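PDB 3UW2: Phosphoglucomutase/phosphomannomutase family protein from Burkholderia thailandensis, which probably catalyses the intramolecular transfer of a phosphoryl group on phosphohexoses, as a metal-dependent member of the phosphohexose mutase family. Local coordinates for residues 268-273 with 283-288; 345-348 with 352-355. All coordinates share one frame; numbering follows the deposited sequence.

Contact 1 (268-273 with 283-288); sequences DRLGVV and DRQLML. With ZN (zinc ion), chain K; EDO (1,2-ethanediol), chain G.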
loop_
_atom_site.group_PDB
_atom_site.type_symbol
_atom_site.label_atom_id
_atom_site.label_comp_id
_atom_site.label_asym_id
_atom_site.label_seq_id
_atom_site.Cartn_x
_atom_site.Cartn_y
_atom_site.Cartn_z
ATOM N N ASP A 268 0.721 -5.744 -2.306
ATOM C CA ASP A 268 1.314 -4.368 -2.337
ATOM C C ASP A 268 1.691 -3.907 -0.891
ATOM O O ASP A 268 2.048 -2.753 -0.670
ATOM C CB ASP A 268 0.433 -3.370 -3.090
ATOM C CG ASP A 268 -0.851 -3.080 -2.363
ATOM O OD1 ASP A 268 -1.037 -3.702 -1.315
ATOM O OD2 ASP A 268 -1.690 -2.272 -2.830
ATOM N N ARG A 269 1.620 -4.829 0.085
ATOM C CA ARG A 269 2.077 -4.522 1.431
ATOM C C ARG A 269 2.849 -5.700 2.031
ATOM O O ARG A 269 2.422 -6.871 1.879
ATOM C CB ARG A 269 0.924 -4.177 2.371
ATOM C CG ARG A 269 0.163 -2.922 2.003
ATOM C CD ARG A 269 -0.798 -2.516 3.131
ATOM N NE ARG A 269 -2.014 -3.325 3.133
ATOM C CZ ARG A 269 -2.943 -3.310 4.093
ATOM N NH1 ARG A 269 -2.822 -2.510 5.161
ATOM N NH2 ARG A 269 -4.007 -4.102 3.981
ATOM N N LEU A 270 3.941 -5.386 2.729
ATOM C CA LEU A 270 4.777 -6.385 3.421
ATOM C C LEU A 270 4.798 -6.107 4.940
ATOM O O LEU A 270 5.082 -4.958 5.370
ATOM C CB LEU A 270 6.229 -6.323 2.883
ATOM C CG LEU A 270 7.305 -7.157 3.615
ATOM C CD1 LEU A 270 7.167 -8.612 3.281
ATOM C CD2 LEU A 270 8.696 -6.654 3.223
ATOM N N GLY A 271 4.492 -7.164 5.707
ATOM C CA GLY A 271 4.726 -7.216 7.177
ATOM C C GLY A 271 6.019 -7.966 7.476
ATOM O O GLY A 271 6.314 -8.968 6.805
ATOM N N VAL A 272 6.773 -7.517 8.496
ATOM C CA VAL A 272 8.125 -8.018 8.809
ATOM C C VAL A 272 8.151 -8.307 10.283
ATOM O O VAL A 272 7.828 -7.442 11.112
ATOM C CB VAL A 272 9.247 -6.948 8.497
ATOM C CG1 VAL A 272 10.633 -7.438 8.960
ATOM C CG2 VAL A 272 9.263 -6.574 7.015
ATOM N N VAL A 273 8.538 -9.542 10.602
ATOM C CA VAL A 273 8.639 -10.046 11.980
ATOM C C VAL A 273 10.076 -10.563 12.222
ATOM O O VAL A 273 10.636 -11.304 11.401
ATOM C CB VAL A 273 7.632 -11.246 12.229
ATOM C CG1 VAL A 273 7.678 -11.767 13.674
ATOM C CG2 VAL A 273 6.198 -10.833 11.916
ATOM N N ASP A 283 7.188 2.465 9.519
ATOM C CA ASP A 283 8.016 3.650 9.646
ATOM C C ASP A 283 9.475 3.265 10.035
ATOM O O ASP A 283 10.420 4.022 9.674
ATOM C CB ASP A 283 7.428 4.716 10.593
ATOM C CG ASP A 283 7.039 4.168 11.927
ATOM O OD1 ASP A 283 7.129 2.914 12.149
ATOM O OD2 ASP A 283 6.631 5.023 12.769
ATOM N N ARG A 284 9.660 2.140 10.784
ATOM C CA ARG A 284 11.050 1.706 11.111
ATOM C C ARG A 284 11.752 1.087 9.926
ATOM O O ARG A 284 12.929 1.351 9.672
ATOM C CB ARG A 284 11.099 0.780 12.313
ATOM C CG ARG A 284 10.750 1.537 13.591
ATOM C CD ARG A 284 10.572 0.517 14.679
ATOM N NE ARG A 284 11.815 0.254 15.368
ATOM C CZ ARG A 284 12.045 -0.881 16.013
ATOM N NH1 ARG A 284 11.150 -1.869 15.979
ATOM N NH2 ARG A 284 13.172 -1.051 16.675
ATOM N N GLN A 285 11.016 0.273 9.178
ATOM C CA GLN A 285 11.517 -0.223 7.892
ATOM C C GLN A 285 12.051 0.904 6.977
ATOM O O GLN A 285 13.075 0.731 6.314
ATOM C CB GLN A 285 10.420 -0.970 7.156
ATOM C CG GLN A 285 9.927 -2.282 7.847
ATOM C CD GLN A 285 8.842 -2.944 6.976
ATOM O OE1 GLN A 285 9.009 -3.101 5.726
ATOM N NE2 GLN A 285 7.705 -3.251 7.585
ATOM N N LEU A 286 11.276 1.954 6.823
ATOM C CA LEU A 286 11.656 3.096 5.980
ATOM C C LEU A 286 12.965 3.737 6.450
ATOM O O LEU A 286 13.753 4.175 5.613
ATOM C CB LEU A 286 10.541 4.159 5.918
ATOM C CG LEU A 286 10.728 5.254 4.861
ATOM C CD1 LEU A 286 10.634 4.623 3.478
ATOM C CD2 LEU A 286 9.658 6.315 5.018
ATOM N N MET A 287 13.202 3.810 7.776
ATOM C CA MET A 287 14.526 4.301 8.238
ATOM C C MET A 287 15.674 3.469 7.635
ATOM O O MET A 287 16.689 4.004 7.187
ATOM C CB MET A 287 14.582 4.391 9.764
ATOM C CG MET A 287 13.709 5.558 10.257
ATOM S SD MET A 287 13.715 6.030 12.006
ATOM C CE MET A 287 12.671 4.799 12.789
ATOM N N LEU A 288 15.481 2.145 7.559
ATOM C CA LEU A 288 16.576 1.285 7.171
ATOM C C LEU A 288 16.804 1.442 5.659
ATOM O O LEU A 288 17.956 1.466 5.143
ATOM C CB LEU A 288 16.218 -0.187 7.564
ATOM C CG LEU A 288 17.247 -1.290 7.334
ATOM C CD1 LEU A 288 18.346 -1.254 8.427
ATOM C CD2 LEU A 288 16.605 -2.705 7.268
HETATM ZN ZN ZN K . -2.923 -4.539 -0.765
HETATM C C1 EDO G . 3.977 6.118 14.652
HETATM O O1 EDO G . 4.915 5.055 14.857
HETATM C C2 EDO G . 2.932 6.119 15.771
HETATM O O2 EDO G . 2.188 4.920 15.576
HETATM O O HOH W 1 6.681 -2.941 4.352
#
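With CG anti to its own carbonyl carbon (chi1 -65°) and the chain extended beyond it (chi2 -179°), Q285 reaches from helix 282-296 to the edge strand 270-273, where V272 turns CG2 to meet it. The pairing joins two alpha/beta/alpha units of the phosphohexose mutase fold: the strand belongs to the domain II sheet, the helix to domain III. V272 CG2 sits against the amide, 3.7 Å from Q285 CD and about as far from its oxygen and its nitrogen, so the methyl sits over the face of the amide, not at its edge. The polar ends are satisfied separately. Q285 NE2 donates to I280 O, and I280 is also bonded to V272 through the backbone, while Q285 OE1 accepts from a water. Helix 364-375 adds T367 beside L270 and L371 beside V272. In the loop before the strand, D268 binds zinc through OD1 at 2.1 Å, together with D264 and D266, and D268 OD2 forms a salt bridge with K140. No direct hydrogen bond joins residues 268-273 to 283-288; a water bridges them, donating to L270 O at 2.8 Å and to Q285 OE1 at 2.7 Å.

Contact 2 (345-348 with 352-355); sequences AGEM and VFFK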
loop_
_atom_site.group_PDB
_atom_site.type_symbol
_atom_site.label_atom_id
_atom_site.label_comp_id
_atom_site.label_asym_id
_atom_site.label_seq_id
_atom_site.Cartn_x
_atom_site.Cartn_y
_atom_site.Cartn_z
ATOM N N ALA A 345 9.594 6.630 -0.797
ATOM C CA ALA A 345 8.496 7.074 0.172
ATOM C C ALA A 345 7.991 5.855 0.904
ATOM O O ALA A 345 8.128 4.753 0.403
ATOM C CB ALA A 345 7.348 7.711 -0.550
ATOM N N GLY A 346 7.371 6.034 2.067
ATOM C CA GLY A 346 6.722 4.901 2.699
ATOM C C GLY A 346 5.624 5.478 3.584
ATOM O O GLY A 346 5.693 6.663 3.945
ATOM N N GLU A 347 4.591 4.682 3.874
ATOM C CA GLU A 347 3.555 5.106 4.797
ATOM C C GLU A 347 3.405 4.105 5.901
ATOM O O GLU A 347 3.729 2.927 5.736
ATOM C CB GLU A 347 2.221 5.155 4.121
ATOM C CG GLU A 347 2.147 5.822 2.773
ATOM C CD GLU A 347 0.814 5.439 2.158
ATOM O OE1 GLU A 347 0.753 4.387 1.493
ATOM O OE2 GLU A 347 -0.183 6.145 2.415
ATOM N N MET A 348 2.889 4.576 7.026
ATOM C CA MET A 348 2.703 3.733 8.201
ATOM C C MET A 348 1.958 2.416 7.852
ATOM O O MET A 348 2.430 1.312 8.199
ATOM C CB MET A 348 1.990 4.546 9.293
ATOM C CG MET A 348 2.109 3.956 10.680
ATOM S SD MET A 348 3.844 3.522 10.952
ATOM C CE MET A 348 3.632 2.766 12.558
ATOM N N VAL A 352 5.416 0.745 0.469
ATOM C CA VAL A 352 6.746 1.329 0.390
ATOM C C VAL A 352 7.039 1.517 -1.094
ATOM O O VAL A 352 6.850 0.569 -1.905
ATOM C CB VAL A 352 7.808 0.422 1.087
ATOM C CG1 VAL A 352 9.201 1.073 1.054
ATOM C CG2 VAL A 352 7.448 0.191 2.557
ATOM N N PHE A 353 7.474 2.725 -1.468
ATOM C CA PHE A 353 7.577 3.048 -2.876
ATOM C C PHE A 353 9.046 3.323 -3.202
ATOM O O PHE A 353 9.582 4.374 -2.807
ATOM C CB PHE A 353 6.758 4.307 -3.205
ATOM C CG PHE A 353 5.308 4.283 -2.764
ATOM C CD1 PHE A 353 4.958 4.394 -1.414
ATOM C CD2 PHE A 353 4.280 4.267 -3.723
ATOM C CE1 PHE A 353 3.591 4.461 -1.029
ATOM C CE2 PHE A 353 2.928 4.324 -3.345
ATOM C CZ PHE A 353 2.592 4.424 -1.998
ATOM N N PHE A 354 9.689 2.428 -3.959
ATOM C CA PHE A 354 11.071 2.647 -4.457
ATOM C C PHE A 354 11.008 3.215 -5.873
ATOM O O PHE A 354 10.488 2.539 -6.753
ATOM C CB PHE A 354 11.866 1.315 -4.542
ATOM C CG PHE A 354 12.186 0.716 -3.190
ATOM C CD1 PHE A 354 13.366 1.082 -2.517
ATOM C CD2 PHE A 354 11.248 -0.141 -2.538
ATOM C CE1 PHE A 354 13.653 0.556 -1.237
ATOM C CE2 PHE A 354 11.561 -0.664 -1.282
ATOM C CZ PHE A 354 12.745 -0.314 -0.641
ATOM N N LYS A 355 11.536 4.433 -6.064
ATOM C CA LYS A 355 11.835 4.929 -7.375
ATOM C C LYS A 355 13.290 4.609 -7.644
ATOM O O LYS A 355 13.621 4.110 -8.730
ATOM C CB LYS A 355 11.567 6.435 -7.485
ATOM C CG LYS A 355 11.996 7.044 -8.827
ATOM C CD LYS A 355 11.280 6.393 -10.007
ATOM C CE LYS A 355 11.921 6.925 -11.291
ATOM N NZ LYS A 355 10.691 7.302 -12.012
#
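Two backbone hydrogen bonds tie A345 to F353. The amide of F353 donates to A345 O, with N and O 2.8 Å apart and an N-H...O angle of 175°, almost straight, although the donor is tilted from the carbonyl plane. In return A345 N donates to F353 O at 3.0 Å, this time in the carbonyl plane. These bonds make A345 and F353 an antiparallel hydrogen-bonded pair; G346 and V352 form the adjoining non-hydrogen-bonded pair, their CA atoms about 4.2 Å apart. The result is a beta hairpin at one margin of the domain III sheet, in which strand 352-354 is outermost and strand 344-346 also runs parallel to strand 301-305. Across the two segments, the apolar contact is on the face carrying A345 and F353, where A345 CB touches ring atom CD1 of F353 at 4.2 Å. Helix 330-340 covers the same side chains, V333 meeting both and L337 the ring. The polar neighbours of the ring come at its edge. F353 CG is anti to the carbonyl carbon (chi1 -53°), which lays the ring beside residues 345-347, with A345 O near the ring plane at CD1. E347 OE1 lies further round the rim, 3.8 Å from F353 CE1 and near CZ, with the carboxylate and ring planes 53° apart. The other carboxylate oxygen, E347 OE2, accepts a hydrogen bond from G329 N.

Contacts 1 and 2 follow one another along the chain, yet their centres are 9 Å apart and they touch. L286, one residue after Q285 on the helix of contact 1, packs its CD2 3.7 Å from G346 N and its CD1 3.9 Å from A345 C, against the hairpin strand of contact 2. Beyond the strand, M348 SD lies 3.4 Å from D283 CG. Helix 364-375 touches both contacts through T367, which meets L270 and V352. The zinc site lies at one end of contact 1, where D268 is a ligand; contact 2 is further off, the side chain of F353 about 8 Å from that of D268 and the side chain of E347 about 10 Å from the metal.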